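Local atomic coordinates of 4'-phospho-dehydrooxetanocin synthase (Bacillus megaterium, PDB entry 5UL3), a protein that catalyses the oxidative ring contraction of dAMP to an oxetane aldehyde in oxetanocin A biosynthesis, using cobalamin, a [4Fe-4S] cluster and S-adenosylmethionine. Residues Ile10-Lys15 / Glu36-Arg41; Asn76-Glu81 / Ser97-Tyr102; Asn82-Arg87 / Glu109-His114. All blocks are in the same frame, centred on the assembly; numbering follows the deposited sequence.

All three contacts lie in the N-terminal domain of unknown function, built round a four-stranded antiparallel sheet and away from the cofactor sites. Contact 1 comes first along the chain and joins helices 7-21 and 28-39. Contacts 2 and 3 follow with alternating segments, two loops and two helices. Leu61 and Val63 of strand 60-64 meet contact 1, whereas Tyr62 meets contact 3, so the two helix pairs cover opposite faces of the sheet. Contact 2 lies between, its centre about 18 Å from that of contact 1 and 16 Å from that of contact 3. It touches both, through Leu14 with Tyr101 and Leu79 with Leu85. Together they pack the domain's helices and loops around its sheet.

Contact 1: residues Ile10-Lys15 / Glu36-Arg41; sequences IEYYLK and EELFKR
Tyr13 and Phe39 stack face to face where helix 7-21 packs against the C-terminal end of helix 28-39, a helix-helix contact in the N-terminal domain. Starting at CB, Tyr13 already lies near the Phe39 ring tip, CZ. Its CG stands anti to the carbonyl carbon (chi1 -81°), placing the start of the ring 3.7 Å from Phe39 CZ. Farther along, CD2 and CE2 of Tyr13 run over CE2 of Phe39, which sits 3.5 Å above the tyrosine plane and over its centre. Tyr13 CZ comes next, 3.8 Å from Phe39 CD2, and the hydroxyl at the tip reaches past the ring to the neighbourhood of Phe39 O without bonding to it. The planes differ by only 12° and the centroids are 4.0 Å apart, so the overlap is extensive.

Along another edge of Tyr13, CD1 rests 3.9 Å from Leu38 CG, while CE1 brings the ring edge to 3.6 Å from Leu38 O, which lies in the ring plane. This carbonyl is buried near the end of its helix and has no hydrogen-bond partner; the slightly positive ring edge probably gives it modest electrostatic compensation.

The stack rests on the antiparallel sheet: Phe39 also touches Leu61 and Val63 of strand 60-64, and both stacked rings meet Phe73 of strand 69-73. Leu38 CD1 lies 3.7 Å from CE2 of Tyr12, the two side chains running antiparallel past one another; Leu38 also touches Leu17 and Ile20 of helix 7-21. At the exposed margin Tyr12 and Arg41 cross at about a right angle, and Arg41 NE donates a long, bent bond to Tyr12 OH (3.3 Å, 139° at the hydrogen), with the hydroxyl tilted out of the guanidinium plane.

Contact 2: residues Asn76-Glu81 / Ser97-Tyr102; sequences NRDLRE and SKEIYY
Asp78 reaches across to the backbone of Ile100 while closing an Asx turn on its own segment, in the loop that leads from strand 69-73 into helix 83-88. Its OD1 receives two backbone N-H groups from opposite faces of the carboxylate: Arg80 N, which makes the turn, and Ile100 N, at 3.1 Å and nearly straight (173° at the hydrogen). Arg80 grips Asp78 OD2 side-on in a salt bridge, NE on its syn lone pair at 2.8 Å and NH2 nearly in line with the C-O bond, both with this oxygen in the guanidinium plane. The carboxylate is thus fixed in rotation by bonds above, below and in its own plane. Arg80 bends at chi3 to reach it, and lays one face of its guanidinium over Ser97 O; its NH1 is also bonded to Glu94 O.

Glu99 crosses Asp78 obliquely, the carboxylate planes 22° apart, and CB of Glu99 packs 3.6 Å from CG of Asp78. The acids approach to 4.5 Å between Asp78 OD2 and Glu99 OE2, a repulsion that the arginine presumably offsets on the aspartate side. Tyr101 OH donates to Glu99 OE1 at 2.6 Å, and the tyrosine ring turns its edge to Arg77 O, which lies 3.6 Å from CD1 of Tyr101.

Ile100 CG1 takes the crowded position between its backbone N and carbonyl carbon (chi1 82°) and comes 3.6 Å from Leu79 CB. Leu79 also leans on Leu85 of the following helix. The loop before strand 102-106 is tied in by Leu79 N, which donates to Ile100 O at 2.7 Å. Water 1 accepts from Asp78 N and donates a weak bond to Glu99 OE1.

Contact 3: residues Asn82-Arg87 / Glu109-His114; sequences NPLLMR and EELYEH
The His114 ring and the Arg87 guanidinium share one water, which lies at the edge of the guanidinium. At the imidazole edge, in plane, lies Glu110 O, one turn back on the same helix, and Trp88 meets the imidazole edge-to-face; CE1 also approaches Arg87 O, obliquely. One face of the guanidinium lies over its own helix, with Pro83 O 3.4 Å above the plane and Leu84 CA beside it. Water 2 accepts in plane from Arg87 NE at 2.9 Å and is hydrogen-bonded to His114 ND1. Arg87 NH1 has a further partner in Glu150 O.

Next to this polar pair, the axes of segments 83-87 and 109-114 come within 10.2 Å, their N-to-C directions 133° apart. Leu111 CD1 sits against Leu85 CD2 (3.9 Å) and Leu84 CD2 (4.0 Å); Leu84 CD2 also meets His114 CB (3.9 Å), and Leu84 CD1 reaches His114 O. Leu85 and Leu111 both rest on Phe105 of strand 102-106. Asn82 N-caps helix 83-88, its OD1 taking the Leu85 N-H.

The helices are therefore joined by apolar packing of leucine methyls and the His114 CB, with one water as the polar link between them.

Contact 1: residues Ile10-Lys15 / Glu36-Arg41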
loop_
_atom_site.group_PDB
_atom_site.type_symbol
_atom_site.label_atom_id
_atom_site.label_comp_id
_atom_site.label_asym_id
_atom_site.label_seq_id
_atom_site.Cartn_x
_atom_site.Cartn_y
_atom_site.Cartn_z
ATOM N N ILE A 10 -32.866 27.244 16.038
ATOM C CA ILE A 10 -32.129 26.003 16.270
ATOM C C ILE A 10 -32.308 25.060 15.090
ATOM O O ILE A 10 -31.339 24.482 14.577
ATOM C CB ILE A 10 -32.581 25.348 17.591
ATOM C CG1 ILE A 10 -32.022 26.109 18.796
ATOM C CG2 ILE A 10 -32.171 23.882 17.652
ATOM C CD1 ILE A 10 -32.603 25.641 20.130
ATOM N N GLU A 11 -33.555 24.891 14.647
ATOM C CA GLU A 11 -33.840 24.051 13.491
ATOM C C GLU A 11 -33.094 24.556 12.267
ATOM O O GLU A 11 -32.445 23.781 11.550
ATOM C CB GLU A 11 -35.349 24.030 13.250
ATOM C CG GLU A 11 -35.816 23.228 12.052
ATOM C CD GLU A 11 -37.294 23.451 11.763
ATOM O OE1 GLU A 11 -37.744 24.617 11.840
ATOM O OE2 GLU A 11 -38.006 22.465 11.476
ATOM N N TYR A 12 -33.156 25.866 12.031
ATOM C CA TYR A 12 -32.440 26.462 10.913
ATOM C C TYR A 12 -30.937 26.241 11.031
ATOM O O TYR A 12 -30.260 25.968 10.033
ATOM C CB TYR A 12 -32.762 27.949 10.845
ATOM C CG TYR A 12 -31.952 28.726 9.848
ATOM C CD1 TYR A 12 -32.314 28.765 8.512
ATOM C CD2 TYR A 12 -30.835 29.442 10.247
ATOM C CE1 TYR A 12 -31.573 29.489 7.594
ATOM C CE2 TYR A 12 -30.093 30.167 9.343
ATOM C CZ TYR A 12 -30.462 30.187 8.020
ATOM O OH TYR A 12 -29.707 30.914 7.126
ATOM N N TYR A 13 -30.394 26.371 12.242
ATOM C CA TYR A 13 -28.954 26.226 12.420
ATOM C C TYR A 13 -28.509 24.787 12.173
ATOM O O TYR A 13 -27.484 24.557 11.524
ATOM C CB TYR A 13 -28.550 26.693 13.818
ATOM C CG TYR A 13 -28.414 28.197 13.958
ATOM C CD1 TYR A 13 -27.803 28.956 12.965
ATOM C CD2 TYR A 13 -28.891 28.856 15.084
ATOM C CE1 TYR A 13 -27.675 30.336 13.093
ATOM C CE2 TYR A 13 -28.775 30.230 15.221
ATOM C CZ TYR A 13 -28.166 30.966 14.227
ATOM O OH TYR A 13 -28.047 32.331 14.371
ATOM N N LEU A 14 -29.278 23.812 12.654
ATOM C CA LEU A 14 -28.929 22.413 12.437
ATOM C C LEU A 14 -29.018 22.045 10.959
ATOM O O LEU A 14 -28.128 21.368 10.426
ATOM C CB LEU A 14 -29.840 21.514 13.267
ATOM C CG LEU A 14 -29.608 21.437 14.785
ATOM C CD1 LEU A 14 -30.741 20.683 15.448
ATOM C CD2 LEU A 14 -28.267 20.759 15.092
ATOM N N LYS A 15 -30.084 22.482 10.285
ATOM C CA LYS A 15 -30.247 22.186 8.864
ATOM C C LYS A 15 -29.098 22.761 8.051
ATOM O O LYS A 15 -28.529 22.081 7.191
ATOM C CB LYS A 15 -31.586 22.738 8.368
ATOM C CG LYS A 15 -31.678 22.898 6.857
ATOM C CD LYS A 15 -32.904 23.716 6.461
ATOM C CE LYS A 15 -32.953 23.940 4.958
ATOM N NZ LYS A 15 -31.760 24.699 4.480
ATOM N N GLU A 36 -18.935 30.274 11.112
ATOM C CA GLU A 36 -18.960 31.653 11.595
ATOM C C GLU A 36 -19.902 32.508 10.763
ATOM O O GLU A 36 -20.697 33.282 11.312
ATOM C CB GLU A 36 -17.553 32.247 11.584
ATOM C CG GLU A 36 -16.614 31.542 12.533
ATOM C CD GLU A 36 -15.712 32.495 13.284
ATOM O OE1 GLU A 36 -14.543 32.658 12.868
ATOM O OE2 GLU A 36 -16.178 33.083 14.288
ATOM N N GLU A 37 -19.845 32.366 9.439
ATOM C CA GLU A 37 -20.701 33.161 8.567
ATOM C C GLU A 37 -22.172 32.814 8.753
ATOM O O GLU A 37 -23.041 33.670 8.550
ATOM C CB GLU A 37 -20.260 32.970 7.115
ATOM C CG GLU A 37 -18.820 33.426 6.884
ATOM C CD GLU A 37 -18.298 33.153 5.480
ATOM O OE1 GLU A 37 -18.779 32.198 4.825
ATOM O OE2 GLU A 37 -17.394 33.897 5.037
ATOM N N LEU A 38 -22.470 31.578 9.153
ATOM C CA LEU A 38 -23.851 31.177 9.386
ATOM C C LEU A 38 -24.387 31.737 10.701
ATOM O O LEU A 38 -25.576 32.063 10.804
ATOM C CB LEU A 38 -23.955 29.652 9.378
ATOM C CG LEU A 38 -25.206 29.046 10.014
ATOM C CD1 LEU A 38 -26.450 29.365 9.198
ATOM C CD2 LEU A 38 -25.073 27.530 10.235
ATOM N N PHE A 39 -23.533 31.851 11.717
ATOM C CA PHE A 39 -23.990 32.331 13.013
ATOM C C PHE A 39 -23.884 33.843 13.153
ATOM O O PHE A 39 -24.610 34.432 13.965
ATOM C CB PHE A 39 -23.226 31.616 14.136
ATOM C CG PHE A 39 -23.823 30.284 14.498
ATOM C CD1 PHE A 39 -23.532 29.152 13.754
ATOM C CD2 PHE A 39 -24.706 30.168 15.560
ATOM C CE1 PHE A 39 -24.107 27.934 14.072
ATOM C CE2 PHE A 39 -25.277 28.956 15.880
ATOM C CZ PHE A 39 -24.973 27.833 15.136
ATOM N N LYS A 40 -23.028 34.482 12.362
ATOM C CA LYS A 40 -23.006 35.933 12.258
ATOM C C LYS A 40 -24.092 36.478 11.334
ATOM O O LYS A 40 -24.159 37.696 11.138
ATOM C CB LYS A 40 -21.630 36.398 11.774
ATOM C CG LYS A 40 -20.505 36.106 12.750
ATOM C CD LYS A 40 -19.185 36.677 12.262
ATOM C CE LYS A 40 -18.096 36.504 13.311
ATOM N NZ LYS A 40 -16.802 37.102 12.872
ATOM N N ARG A 41 -24.943 35.615 10.766
ATOM C CA ARG A 41 -26.006 36.061 9.873
ATOM C C ARG A 41 -27.198 36.653 10.616
ATOM O O ARG A 41 -28.116 37.170 9.970
ATOM C CB ARG A 41 -26.486 34.907 8.988
ATOM C CG ARG A 41 -26.664 35.308 7.533
ATOM C CD ARG A 41 -27.592 34.377 6.757
ATOM N NE ARG A 41 -27.176 32.974 6.774
ATOM C CZ ARG A 41 -26.134 32.484 6.104
ATOM N NH1 ARG A 41 -25.367 33.285 5.370
ATOM N NH2 ARG A 41 -25.852 31.188 6.178
#

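Contact 2: residues Asn76-Glu81 / Ser97-Tyr102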
loop_
_atom_site.group_PDB
_atom_site.type_symbol
_atom_site.label_atom_id
_atom_site.label_comp_id
_atom_site.label_asym_id
_atom_site.label_seq_id
_atom_site.Cartn_x
_atom_site.Cartn_y
_atom_site.Cartn_z
ATOM N N ASN A 76 -25.737 15.390 12.816
ATOM C CA ASN A 76 -25.665 14.056 12.229
ATOM C C ASN A 76 -25.720 12.934 13.246
ATOM O O ASN A 76 -25.770 11.767 12.849
ATOM C CB ASN A 76 -24.378 13.917 11.396
ATOM C CG ASN A 76 -24.303 14.940 10.291
ATOM O OD1 ASN A 76 -25.326 15.480 9.883
ATOM N ND2 ASN A 76 -23.092 15.217 9.800
ATOM N N ARG A 77 -25.710 13.239 14.542
ATOM C CA ARG A 77 -25.690 12.165 15.514
ATOM C C ARG A 77 -26.243 12.652 16.846
ATOM O O ARG A 77 -26.033 13.805 17.229
ATOM C CB ARG A 77 -24.271 11.604 15.706
ATOM C CG ARG A 77 -24.261 10.298 16.493
ATOM C CD ARG A 77 -22.925 9.575 16.454
ATOM N NE ARG A 77 -21.945 10.187 17.344
ATOM C CZ ARG A 77 -20.771 9.633 17.645
ATOM N NH1 ARG A 77 -19.931 10.248 18.463
ATOM N NH2 ARG A 77 -20.435 8.464 17.121
ATOM N N ASP A 78 -26.960 11.759 17.520
ATOM C CA ASP A 78 -27.423 11.976 18.888
ATOM C C ASP A 78 -26.286 12.511 19.742
ATOM O O ASP A 78 -25.239 11.870 19.872
ATOM C CB ASP A 78 -27.954 10.653 19.459
ATOM C CG ASP A 78 -28.590 10.804 20.856
ATOM O OD1 ASP A 78 -28.651 11.926 21.394
ATOM O OD2 ASP A 78 -29.018 9.772 21.413
ATOM N N LEU A 79 -26.497 13.699 20.306
ATOM C CA LEU A 79 -25.491 14.323 21.156
ATOM C C LEU A 79 -25.108 13.443 22.345
ATOM O O LEU A 79 -23.999 13.563 22.879
ATOM C CB LEU A 79 -26.020 15.669 21.639
ATOM C CG LEU A 79 -25.077 16.709 22.194
ATOM C CD1 LEU A 79 -23.978 16.949 21.190
ATOM C CD2 LEU A 79 -25.889 17.986 22.422
ATOM N N ARG A 80 -25.998 12.553 22.779
ATOM C CA ARG A 80 -25.665 11.703 23.917
ATOM C C ARG A 80 -24.478 10.785 23.632
ATOM O O ARG A 80 -23.867 10.273 24.572
ATOM C CB ARG A 80 -26.897 10.896 24.338
ATOM C CG ARG A 80 -28.083 11.809 24.706
ATOM C CD ARG A 80 -29.323 11.012 25.116
ATOM N NE ARG A 80 -29.701 10.047 24.084
ATOM C CZ ARG A 80 -30.576 9.062 24.260
ATOM N NH1 ARG A 80 -31.179 8.904 25.436
ATOM N NH2 ARG A 80 -30.848 8.230 23.262
ATOM N N GLU A 81 -24.113 10.591 22.364
ATOM C CA GLU A 81 -22.961 9.765 22.024
ATOM C C GLU A 81 -21.661 10.558 21.904
ATOM O O GLU A 81 -20.621 9.969 21.601
ATOM C CB GLU A 81 -23.231 9.004 20.716
ATOM C CG GLU A 81 -24.401 8.045 20.810
ATOM C CD GLU A 81 -24.803 7.464 19.468
ATOM O OE1 GLU A 81 -23.913 7.258 18.612
ATOM O OE2 GLU A 81 -26.012 7.217 19.269
ATOM N N SER A 97 -34.698 9.277 26.297
ATOM C CA SER A 97 -35.331 10.405 25.635
ATOM C C SER A 97 -35.148 10.216 24.139
ATOM O O SER A 97 -34.377 9.366 23.693
ATOM C CB SER A 97 -34.741 11.740 26.103
ATOM O OG SER A 97 -33.397 11.878 25.680
ATOM N N LYS A 98 -35.888 11.003 23.365
ATOM C CA LYS A 98 -35.581 11.095 21.950
ATOM C C LYS A 98 -34.147 11.587 21.782
ATOM O O LYS A 98 -33.565 12.208 22.680
ATOM C CB LYS A 98 -36.561 12.033 21.246
ATOM C CG LYS A 98 -38.005 11.559 21.289
ATOM C CD LYS A 98 -38.948 12.582 20.674
ATOM C CE LYS A 98 -40.397 12.137 20.814
ATOM N NZ LYS A 98 -41.360 13.211 20.443
ATOM N N GLU A 99 -33.559 11.282 20.628
ATOM C CA GLU A 99 -32.210 11.762 20.374
ATOM C C GLU A 99 -32.197 13.282 20.432
ATOM O O GLU A 99 -33.190 13.948 20.129
ATOM C CB GLU A 99 -31.700 11.267 19.017
ATOM C CG GLU A 99 -31.650 9.757 18.893
ATOM C CD GLU A 99 -30.940 9.296 17.631
ATOM O OE1 GLU A 99 -30.733 10.133 16.721
ATOM O OE2 GLU A 99 -30.591 8.095 17.555
ATOM N N ILE A 100 -31.080 13.836 20.874
ATOM C CA ILE A 100 -30.964 15.277 21.011
ATOM C C ILE A 100 -29.800 15.743 20.149
ATOM O O ILE A 100 -28.751 15.094 20.095
ATOM C CB ILE A 100 -30.819 15.704 22.491
ATOM C CG1 ILE A 100 -29.391 15.583 22.995
ATOM C CG2 ILE A 100 -31.708 14.849 23.390
ATOM C CD1 ILE A 100 -29.222 16.135 24.390
ATOM N N TYR A 101 -30.014 16.834 19.421
ATOM C CA TYR A 101 -29.015 17.336 18.491
ATOM C C TYR A 101 -28.510 18.703 18.896
ATOM O O TYR A 101 -27.602 19.229 18.251
ATOM C CB TYR A 101 -29.585 17.369 17.062
ATOM C CG TYR A 101 -30.177 16.035 16.680
ATOM C CD1 TYR A 101 -29.364 14.924 16.506
ATOM C CD2 TYR A 101 -31.553 15.869 16.536
ATOM C CE1 TYR A 101 -29.899 13.693 16.191
ATOM C CE2 TYR A 101 -32.094 14.635 16.217
ATOM C CZ TYR A 101 -31.262 13.553 16.037
ATOM O OH TYR A 101 -31.782 12.317 15.722
ATOM N N TYR A 102 -29.073 19.288 19.953
ATOM C CA TYR A 102 -28.641 20.578 20.457
ATOM C C TYR A 102 -28.717 20.564 21.974
ATOM O O TYR A 102 -29.563 19.888 22.566
ATOM C CB TYR A 102 -29.493 21.737 19.909
ATOM C CG TYR A 102 -29.267 23.048 20.634
ATOM C CD1 TYR A 102 -28.191 23.853 20.320
ATOM C CD2 TYR A 102 -30.126 23.465 21.655
ATOM C CE1 TYR A 102 -27.972 25.048 20.983
ATOM C CE2 TYR A 102 -29.915 24.656 22.329
ATOM C CZ TYR A 102 -28.842 25.446 21.988
ATOM O OH TYR A 102 -28.620 26.633 22.650
HETATM O O HOH W 1 -27.642 9.098 16.330
#

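Contact 3: residues Asn82-Arg87 / Glu109-His114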
loop_
_atom_site.group_PDB
_atom_site.type_symbol
_atom_site.label_atom_id
_atom_site.label_comp_id
_atom_site.label_asym_id
_atom_site.label_seq_id
_atom_site.Cartn_x
_atom_site.Cartn_y
_atom_site.Cartn_z
ATOM N N ASN A 82 -21.697 11.861 22.133
ATOM C CA ASN A 82 -20.513 12.720 21.994
ATOM C C ASN A 82 -19.436 12.319 23.006
ATOM O O ASN A 82 -19.693 12.337 24.223
ATOM C CB ASN A 82 -20.974 14.173 22.184
ATOM C CG ASN A 82 -19.857 15.184 22.068
ATOM O OD1 ASN A 82 -18.791 15.036 22.657
ATOM N ND2 ASN A 82 -20.115 16.248 21.324
ATOM N N PRO A 83 -18.230 11.953 22.559
ATOM C CA PRO A 83 -17.236 11.395 23.482
ATOM C C PRO A 83 -16.596 12.453 24.359
ATOM O O PRO A 83 -16.155 12.144 25.472
ATOM C CB PRO A 83 -16.208 10.747 22.538
ATOM C CG PRO A 83 -16.255 11.624 21.300
ATOM C CD PRO A 83 -17.736 12.012 21.166
ATOM N N LEU A 84 -16.524 13.694 23.861
ATOM C CA LEU A 84 -15.961 14.773 24.662
ATOM C C LEU A 84 -16.886 15.100 25.825
ATOM O O LEU A 84 -16.435 15.236 26.965
ATOM C CB LEU A 84 -15.722 16.021 23.806
ATOM C CG LEU A 84 -15.018 17.177 24.517
ATOM C CD1 LEU A 84 -14.200 17.980 23.500
ATOM C CD2 LEU A 84 -16.027 18.143 25.212
ATOM N N LEU A 85 -18.180 15.238 25.546
ATOM C CA LEU A 85 -19.119 15.505 26.635
ATOM C C LEU A 85 -19.125 14.357 27.632
ATOM O O LEU A 85 -19.231 14.581 28.849
ATOM C CB LEU A 85 -20.524 15.743 26.082
ATOM C CG LEU A 85 -20.697 16.991 25.204
ATOM C CD1 LEU A 85 -22.102 17.053 24.602
ATOM C CD2 LEU A 85 -20.369 18.277 25.955
ATOM N N MET A 86 -18.998 13.117 27.136
ATOM C CA MET A 86 -19.007 11.960 28.022
ATOM C C MET A 86 -17.787 11.944 28.940
ATOM O O MET A 86 -17.893 11.562 30.111
ATOM C CB MET A 86 -19.087 10.669 27.205
ATOM C CG MET A 86 -19.345 9.444 28.048
ATOM S SD MET A 86 -19.510 7.984 27.007
ATOM C CE MET A 86 -20.964 8.426 26.054
ATOM N N ARG A 87 -16.620 12.348 28.435
ATOM C CA ARG A 87 -15.449 12.458 29.302
ATOM C C ARG A 87 -15.643 13.544 30.354
ATOM O O ARG A 87 -15.204 13.391 31.502
ATOM C CB ARG A 87 -14.196 12.748 28.474
ATOM C CG ARG A 87 -13.774 11.595 27.597
ATOM C CD ARG A 87 -12.397 11.847 26.950
ATOM N NE ARG A 87 -12.366 13.009 26.055
ATOM C CZ ARG A 87 -12.590 12.956 24.740
ATOM N NH1 ARG A 87 -12.898 11.802 24.148
ATOM N NH2 ARG A 87 -12.508 14.062 24.023
ATOM N N GLU A 109 -18.183 25.223 34.171
ATOM C CA GLU A 109 -16.863 25.838 34.059
ATOM C C GLU A 109 -15.829 24.865 33.500
ATOM O O GLU A 109 -15.023 25.235 32.638
ATOM C CB GLU A 109 -16.414 26.366 35.423
ATOM C CG GLU A 109 -15.152 27.219 35.354
ATOM C CD GLU A 109 -14.518 27.450 36.714
ATOM O OE1 GLU A 109 -15.222 27.313 37.737
ATOM O OE2 GLU A 109 -13.308 27.762 36.756
ATOM N N GLU A 110 -15.832 23.618 33.978
ATOM C CA GLU A 110 -14.815 22.669 33.533
ATOM C C GLU A 110 -14.987 22.262 32.072
ATOM O O GLU A 110 -14.032 21.762 31.468
ATOM C CB GLU A 110 -14.822 21.424 34.422
ATOM C CG GLU A 110 -14.293 21.655 35.837
ATOM C CD GLU A 110 -14.355 20.399 36.697
ATOM O OE1 GLU A 110 -15.074 19.448 36.317
ATOM O OE2 GLU A 110 -13.683 20.360 37.752
ATOM N N LEU A 111 -16.176 22.452 31.494
ATOM C CA LEU A 111 -16.380 22.060 30.104
ATOM C C LEU A 111 -15.492 22.878 29.173
ATOM O O LEU A 111 -14.988 22.359 28.169
ATOM C CB LEU A 111 -17.851 22.219 29.718
ATOM C CG LEU A 111 -18.235 21.857 28.278
ATOM C CD1 LEU A 111 -17.768 20.452 27.905
ATOM C CD2 LEU A 111 -19.735 21.994 28.062
ATOM N N TYR A 112 -15.279 24.153 29.505
ATOM C CA TYR A 112 -14.413 24.989 28.675
ATOM C C TYR A 112 -13.027 24.377 28.541
ATOM O O TYR A 112 -12.457 24.366 27.442
ATOM C CB TYR A 112 -14.318 26.407 29.245
ATOM C CG TYR A 112 -13.786 27.422 28.245
ATOM C CD1 TYR A 112 -12.446 27.431 27.873
ATOM C CD2 TYR A 112 -14.626 28.367 27.673
ATOM C CE1 TYR A 112 -11.960 28.352 26.955
ATOM C CE2 TYR A 112 -14.147 29.299 26.758
ATOM C CZ TYR A 112 -12.816 29.284 26.403
ATOM O OH TYR A 112 -12.338 30.200 25.492
ATOM N N GLU A 113 -12.474 23.862 29.638
ATOM C CA GLU A 113 -11.154 23.252 29.591
ATOM C C GLU A 113 -11.133 22.069 28.634
ATOM O O GLU A 113 -10.158 21.879 27.898
ATOM C CB GLU A 113 -10.729 22.824 31.001
ATOM C CG GLU A 113 -10.748 23.972 32.018
ATOM C CD GLU A 113 -10.744 23.502 33.480
ATOM O OE1 GLU A 113 -10.162 22.433 33.779
ATOM O OE2 GLU A 113 -11.330 24.211 34.333
ATOM N N HIS A 114 -12.206 21.261 28.625
ATOM C CA HIS A 114 -12.268 20.142 27.690
ATOM C C HIS A 114 -12.274 20.628 26.247
ATOM O O HIS A 114 -11.814 19.910 25.355
ATOM C CB HIS A 114 -13.497 19.269 27.969
ATOM C CG HIS A 114 -13.395 18.463 29.235
ATOM N ND1 HIS A 114 -13.039 17.131 29.239
ATOM C CD2 HIS A 114 -13.590 18.803 30.531
ATOM C CE1 HIS A 114 -13.023 16.684 30.484
ATOM N NE2 HIS A 114 -13.350 17.680 31.286
HETATM O O HOH W 2 -11.699 15.540 27.257
#